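Local atomic coordinates of nitrate transport protein (Parabacteroides distasonis, PDB entry 3HN0), a protein that probably serves as the substrate-binding component of an ABC transporter, possibly capturing nitrate or a related small solute for import. Residues K74-A78 against G277-E281; I110-Y114 against L260-E265. All coordinates share one frame. Where two conformers were deposited one is given. Residues are numbered along the deposited sequence.

Interaction 1: K74-A78 against G277-E281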
loop_
_atom_site.group_PDB
_atom_site.type_symbol
_atom_site.label_atom_id
_atom_site.label_comp_id
_atom_site.label_asym_id
_atom_site.label_seq_id
_atom_site.Cartn_x
_atom_site.Cartn_y
_atom_site.Cartn_z
ATOM N N LYS A 74 -13.025 -19.427 20.145
ATOM C CA LYS A 74 -12.143 -20.281 19.343
ATOM C C LYS A 74 -12.303 -19.967 17.836
ATOM O O LYS A 74 -13.058 -20.625 17.106
ATOM C CB LYS A 74 -12.352 -21.751 19.658
ATOM C CG LYS A 74 -11.808 -22.123 21.052
ATOM C CD LYS A 74 -11.977 -23.624 21.298
ATOM C CE LYS A 74 -11.315 -24.078 22.610
ATOM N NZ LYS A 74 -11.994 -23.485 23.794
ATOM N N ILE A 75 -11.613 -18.902 17.422
ATOM C CA ILE A 75 -11.486 -18.550 16.025
ATOM C C ILE A 75 -10.037 -18.213 15.750
ATOM O O ILE A 75 -9.277 -17.898 16.665
ATOM C CB ILE A 75 -12.388 -17.328 15.635
ATOM C CG1 ILE A 75 -12.080 -16.096 16.518
ATOM C CG2 ILE A 75 -13.885 -17.707 15.692
ATOM C CD1 ILE A 75 -12.572 -14.796 15.981
ATOM N N LYS A 76 -9.667 -18.273 14.483
ATOM C CA LYS A 76 -8.406 -17.763 14.018
ATOM C C LYS A 76 -8.664 -16.922 12.788
ATOM O O LYS A 76 -9.704 -17.061 12.083
ATOM C CB LYS A 76 -7.396 -18.875 13.684
ATOM C CG LYS A 76 -7.021 -19.724 14.893
ATOM C CD LYS A 76 -5.815 -20.588 14.673
ATOM C CE LYS A 76 -5.495 -21.443 15.909
ATOM N NZ LYS A 76 -5.310 -20.627 17.183
ATOM N N LEU A 77 -7.696 -16.091 12.492
ATOM C CA LEU A 77 -7.759 -15.251 11.333
ATOM C C LEU A 77 -7.203 -15.953 10.090
ATOM O O LEU A 77 -6.037 -16.313 10.062
ATOM C CB LEU A 77 -6.953 -13.983 11.559
ATOM C CG LEU A 77 -6.873 -13.033 10.378
ATOM C CD1 LEU A 77 -8.229 -12.364 10.066
ATOM C CD2 LEU A 77 -5.817 -11.961 10.641
ATOM N N ALA A 78 -8.016 -16.108 9.038
ATOM C CA ALA A 78 -7.502 -16.595 7.762
ATOM C C ALA A 78 -6.759 -15.503 7.003
ATOM O O ALA A 78 -5.640 -15.721 6.540
ATOM C CB ALA A 78 -8.636 -17.226 6.870
ATOM N N GLY A 277 -1.172 -17.121 18.316
ATOM C CA GLY A 277 -2.221 -18.089 17.949
ATOM C C GLY A 277 -3.392 -17.524 17.114
ATOM O O GLY A 277 -4.223 -18.275 16.611
ATOM N N PHE A 278 -3.459 -16.199 17.000
ATOM C CA PHE A 278 -4.501 -15.538 16.198
ATOM C C PHE A 278 -4.391 -15.916 14.727
ATOM O O PHE A 278 -5.422 -16.019 14.017
ATOM C CB PHE A 278 -4.356 -14.032 16.361
ATOM C CG PHE A 278 -5.419 -13.207 15.709
ATOM C CD1 PHE A 278 -6.758 -13.460 15.916
ATOM C CD2 PHE A 278 -5.055 -12.061 14.978
ATOM C CE1 PHE A 278 -7.716 -12.608 15.379
ATOM C CE2 PHE A 278 -6.044 -11.236 14.425
ATOM C CZ PHE A 278 -7.329 -11.493 14.641
ATOM N N ILE A 279 -3.153 -16.117 14.276
ATOM C CA ILE A 279 -2.831 -16.442 12.869
ATOM C C ILE A 279 -2.323 -17.899 12.767
ATOM O O ILE A 279 -1.486 -18.288 13.541
ATOM C CB ILE A 279 -1.842 -15.414 12.363
ATOM C CG1 ILE A 279 -2.560 -14.046 12.305
ATOM C CG2 ILE A 279 -1.251 -15.789 10.968
ATOM C CD1 ILE A 279 -1.680 -12.890 12.116
ATOM N N PRO A 280 -2.831 -18.696 11.800
ATOM C CA PRO A 280 -2.273 -20.060 11.706
ATOM C C PRO A 280 -0.761 -20.062 11.430
ATOM O O PRO A 280 -0.266 -19.159 10.738
ATOM C CB PRO A 280 -3.036 -20.696 10.529
ATOM C CG PRO A 280 -3.707 -19.556 9.769
ATOM C CD PRO A 280 -3.758 -18.365 10.696
ATOM N N GLU A 281 -0.062 -21.067 11.965
ATOM C CA GLU A 281 1.366 -21.299 11.674
ATOM C C GLU A 281 1.532 -21.685 10.194
ATOM O O GLU A 281 0.562 -22.120 9.532
ATOM C CB GLU A 281 1.962 -22.397 12.594
ATOM C CG GLU A 281 2.161 -21.999 14.076
#
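Two hydrogen bonds tie the C-terminal segment to the start of strand 76-82. Leu77 N donates to Phe278 O at 2.7 Å, with an N-H...O angle of 175°, and Lys76 NZ reaches Gly277 O, also at 2.7 Å. The CA pairings Lys76-Phe278 (5.0 Å) and Leu77-Ile279 (5.3 Å) run in the same chain direction, but no ladder follows: Leu77 O meets Pro280 CD at 3.1 Å, where proline has no N-H to offer, and this carbonyl has no hydrogen-bond partner. Segment 277-281 lies alongside strand 76-82 of the large mixed sheet, in what is probably one lobe of a two-lobed binding-protein fold; Lys76 and Ala78 form backbone hydrogen bonds with Tyr188 and Val186 of strand 184-188. Leu77 CB lies over the Phe278 ring face, 4.0 Å from its centroid and 11° off the normal, a CH-pi contact. Leu77 CD2 touches Phe278 CE2 (3.9 Å) and Ile279 CG1 (4.2 Å), while helix 62-70 flanks the Phe278 ring through Met62 and Ala65.

Interaction 2: I110-Y114 against L260-E265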
loop_
_atom_site.group_PDB
_atom_site.type_symbol
_atom_site.label_atom_id
_atom_site.label_comp_id
_atom_site.label_asym_id
_atom_site.label_seq_id
_atom_site.Cartn_x
_atom_site.Cartn_y
_atom_site.Cartn_z
ATOM N N ILE A 110 -11.930 5.928 14.054
ATOM C CA ILE A 110 -10.512 5.934 14.413
ATOM C C ILE A 110 -9.602 6.256 13.225
ATOM O O ILE A 110 -8.704 7.094 13.332
ATOM C CB ILE A 110 -10.085 4.639 15.104
ATOM C CG1 ILE A 110 -10.802 4.486 16.445
ATOM C CG2 ILE A 110 -8.529 4.646 15.304
ATOM C CD1 ILE A 110 -11.037 3.036 16.905
ATOM N N LEU A 111 -9.872 5.629 12.082
ATOM C CA LEU A 111 -9.086 5.870 10.880
ATOM C C LEU A 111 -9.242 7.287 10.340
ATOM O O LEU A 111 -8.297 7.847 9.753
ATOM C CB LEU A 111 -9.379 4.823 9.793
ATOM C CG LEU A 111 -8.865 3.397 10.168
ATOM C CD1 LEU A 111 -9.002 2.441 8.978
ATOM C CD2 LEU A 111 -7.434 3.405 10.695
ATOM N N THR A 112 -10.416 7.864 10.502
ATOM C CA THR A 112 -10.630 9.238 10.078
ATOM C C THR A 112 -9.805 10.138 10.996
ATOM O O THR A 112 -9.105 11.017 10.525
ATOM C CB THR A 112 -12.139 9.606 10.136
ATOM O OG1 THR A 112 -12.847 8.742 9.220
ATOM C CG2 THR A 112 -12.378 11.048 9.729
ATOM N N ARG A 113 -9.855 9.880 12.295
ATOM C CA ARG A 113 -9.056 10.684 13.223
ATOM C C ARG A 113 -7.564 10.546 12.915
ATOM O O ARG A 113 -6.829 11.523 12.922
ATOM C CB ARG A 113 -9.378 10.300 14.667
ATOM C CG ARG A 113 -10.733 10.856 15.132
ATOM C CD ARG A 113 -10.893 10.661 16.624
ATOM N NE ARG A 113 -11.623 9.444 16.941
ATOM C CZ ARG A 113 -11.426 8.683 18.012
ATOM N NH1 ARG A 113 -10.456 8.958 18.880
ATOM N NH2 ARG A 113 -12.199 7.616 18.199
ATOM N N TYR A 114 -7.133 9.332 12.560
ATOM C CA TYR A 114 -5.737 9.120 12.221
ATOM C C TYR A 114 -5.309 9.928 10.992
ATOM O O TYR A 114 -4.222 10.559 10.947
ATOM C CB TYR A 114 -5.490 7.624 12.002
ATOM C CG TYR A 114 -4.127 7.350 11.424
ATOM C CD1 TYR A 114 -2.986 7.492 12.206
ATOM C CD2 TYR A 114 -3.961 6.939 10.072
ATOM C CE1 TYR A 114 -1.732 7.264 11.694
ATOM C CE2 TYR A 114 -2.678 6.713 9.551
ATOM C CZ TYR A 114 -1.571 6.878 10.381
ATOM O OH TYR A 114 -0.289 6.659 9.917
ATOM N N LEU A 260 -2.463 0.536 15.643
ATOM C CA LEU A 260 -3.001 1.872 15.438
ATOM C C LEU A 260 -4.325 2.047 16.191
ATOM O O LEU A 260 -4.516 3.023 16.919
ATOM C CB LEU A 260 -3.150 2.139 13.928
ATOM C CG LEU A 260 -3.624 3.512 13.462
ATOM C CD1 LEU A 260 -3.316 3.719 11.963
ATOM C CD2 LEU A 260 -5.106 3.654 13.756
ATOM N N ILE A 261 -5.247 1.097 16.032
ATOM C CA ILE A 261 -6.538 1.177 16.712
ATOM C C ILE A 261 -6.350 1.246 18.238
ATOM O O ILE A 261 -6.980 2.038 18.925
ATOM C CB ILE A 261 -7.430 -0.041 16.389
ATOM C CG1 ILE A 261 -7.787 -0.034 14.900
ATOM C CG2 ILE A 261 -8.680 -0.104 17.304
ATOM C CD1 ILE A 261 -8.546 1.217 14.483
ATOM N N GLU A 262 -5.457 0.404 18.737
ATOM C CA GLU A 262 -5.190 0.315 20.152
ATOM C C GLU A 262 -4.686 1.663 20.709
ATOM O O GLU A 262 -4.930 2.006 21.879
ATOM C CB GLU A 262 -4.169 -0.794 20.369
ATOM C CG GLU A 262 -3.878 -1.074 21.812
ATOM C CD GLU A 262 -2.805 -2.131 21.990
ATOM O OE1 GLU A 262 -1.926 -2.237 21.121
ATOM O OE2 GLU A 262 -2.860 -2.850 22.990
ATOM N N GLN A 263 -3.977 2.436 19.888
ATOM C CA GLN A 263 -3.471 3.749 20.319
ATOM C C GLN A 263 -4.576 4.721 20.661
ATOM O O GLN A 263 -4.374 5.644 21.484
ATOM C CB GLN A 263 -2.639 4.397 19.240
ATOM C CG GLN A 263 -1.214 3.925 19.112
ATOM C CD GLN A 263 -0.492 4.764 18.064
ATOM O OE1 GLN A 263 -0.632 4.529 16.862
ATOM N NE2 GLN A 263 0.253 5.765 18.521
ATOM N N TYR A 264 -5.703 4.566 19.970
ATOM C CA TYR A 264 -6.863 5.449 20.108
ATOM C C TYR A 264 -7.879 4.879 21.072
ATOM O O TYR A 264 -8.457 5.629 21.849
ATOM C CB TYR A 264 -7.536 5.693 18.736
ATOM C CG TYR A 264 -6.743 6.603 17.835
ATOM C CD1 TYR A 264 -5.738 6.109 17.038
ATOM C CD2 TYR A 264 -7.012 7.978 17.781
ATOM C CE1 TYR A 264 -4.975 6.946 16.240
ATOM C CE2 TYR A 264 -6.270 8.817 16.970
ATOM C CZ TYR A 264 -5.244 8.298 16.208
ATOM O OH TYR A 264 -4.487 9.124 15.405
ATOM N N GLU A 265 -8.114 3.564 21.007
ATOM C CA GLU A 265 -9.193 2.894 21.731
ATOM C C GLU A 265 -8.829 1.446 22.056
ATOM O O GLU A 265 -9.294 0.519 21.395
ATOM C CB GLU A 265 -10.466 2.879 20.885
ATOM C CG GLU A 265 -11.119 4.240 20.600
ATOM C CD GLU A 265 -11.534 5.000 21.856
ATOM O OE1 GLU A 265 -11.660 4.377 22.939
ATOM O OE2 GLU A 265 -11.724 6.238 21.751
#
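This is a perpendicular, largely apolar helix-helix contact between helix 107-119 and the last turn of helix 251-264: the local axes approach to 10.2 Å at 90°, and the segments bury 458 Å² with no hydrogen bond between them. Ile110 is central, its CG2 lying 3.5 Å from Ile261 CD1, 3.6 Å from Tyr264 CD1 and 3.9 Å from Leu260 CD2. Leu260 then packs its CD1 over the Tyr114 ring, 3.6 Å from the centroid and 4° off the normal, a CH-pi contact; Leu111 CD2 lies 3.9 Å from Leu260 CD2. Tyr264 OH comes within 3.4 Å of Tyr114 CA, whereas Tyr114 OH is hydrogen-bonded to the carbonyl O of Leu173. Arg113 NH2 and Glu265 OE2, at 3.8 Å, form a long salt bridge, and Arg113 NE pairs with Asp109. Helix 251-264 follows strand 242-246 of the large sheet, yet lies against a helix probably from the other lobe, a contact consistent with the two-lobed fold of periplasmic binding proteins, whose chain passes between lobes more than once.

Overall arrangement
Along the chain the segments run 74-78, 110-114, 260-265, 277-281, so both segments of interaction 2 fall between those of interaction 1. Their centres are 23 Å apart and the nearest atoms about 11 Å, so the two contacts do not meet. Interaction 1 belongs to the lobe built on the large mixed sheet; interaction 2 involves helix 107-119, probably from the other lobe. Helix 251-264 and the loop after it connect the two: the chain leaves strand 242-246 of the large sheet, packs against helix 107-119, then returns to strand 76-82. The C-terminal region thus appears to contact both lobes, consistent with a clamshell-like binding protein whose lobes flank a ligand cleft.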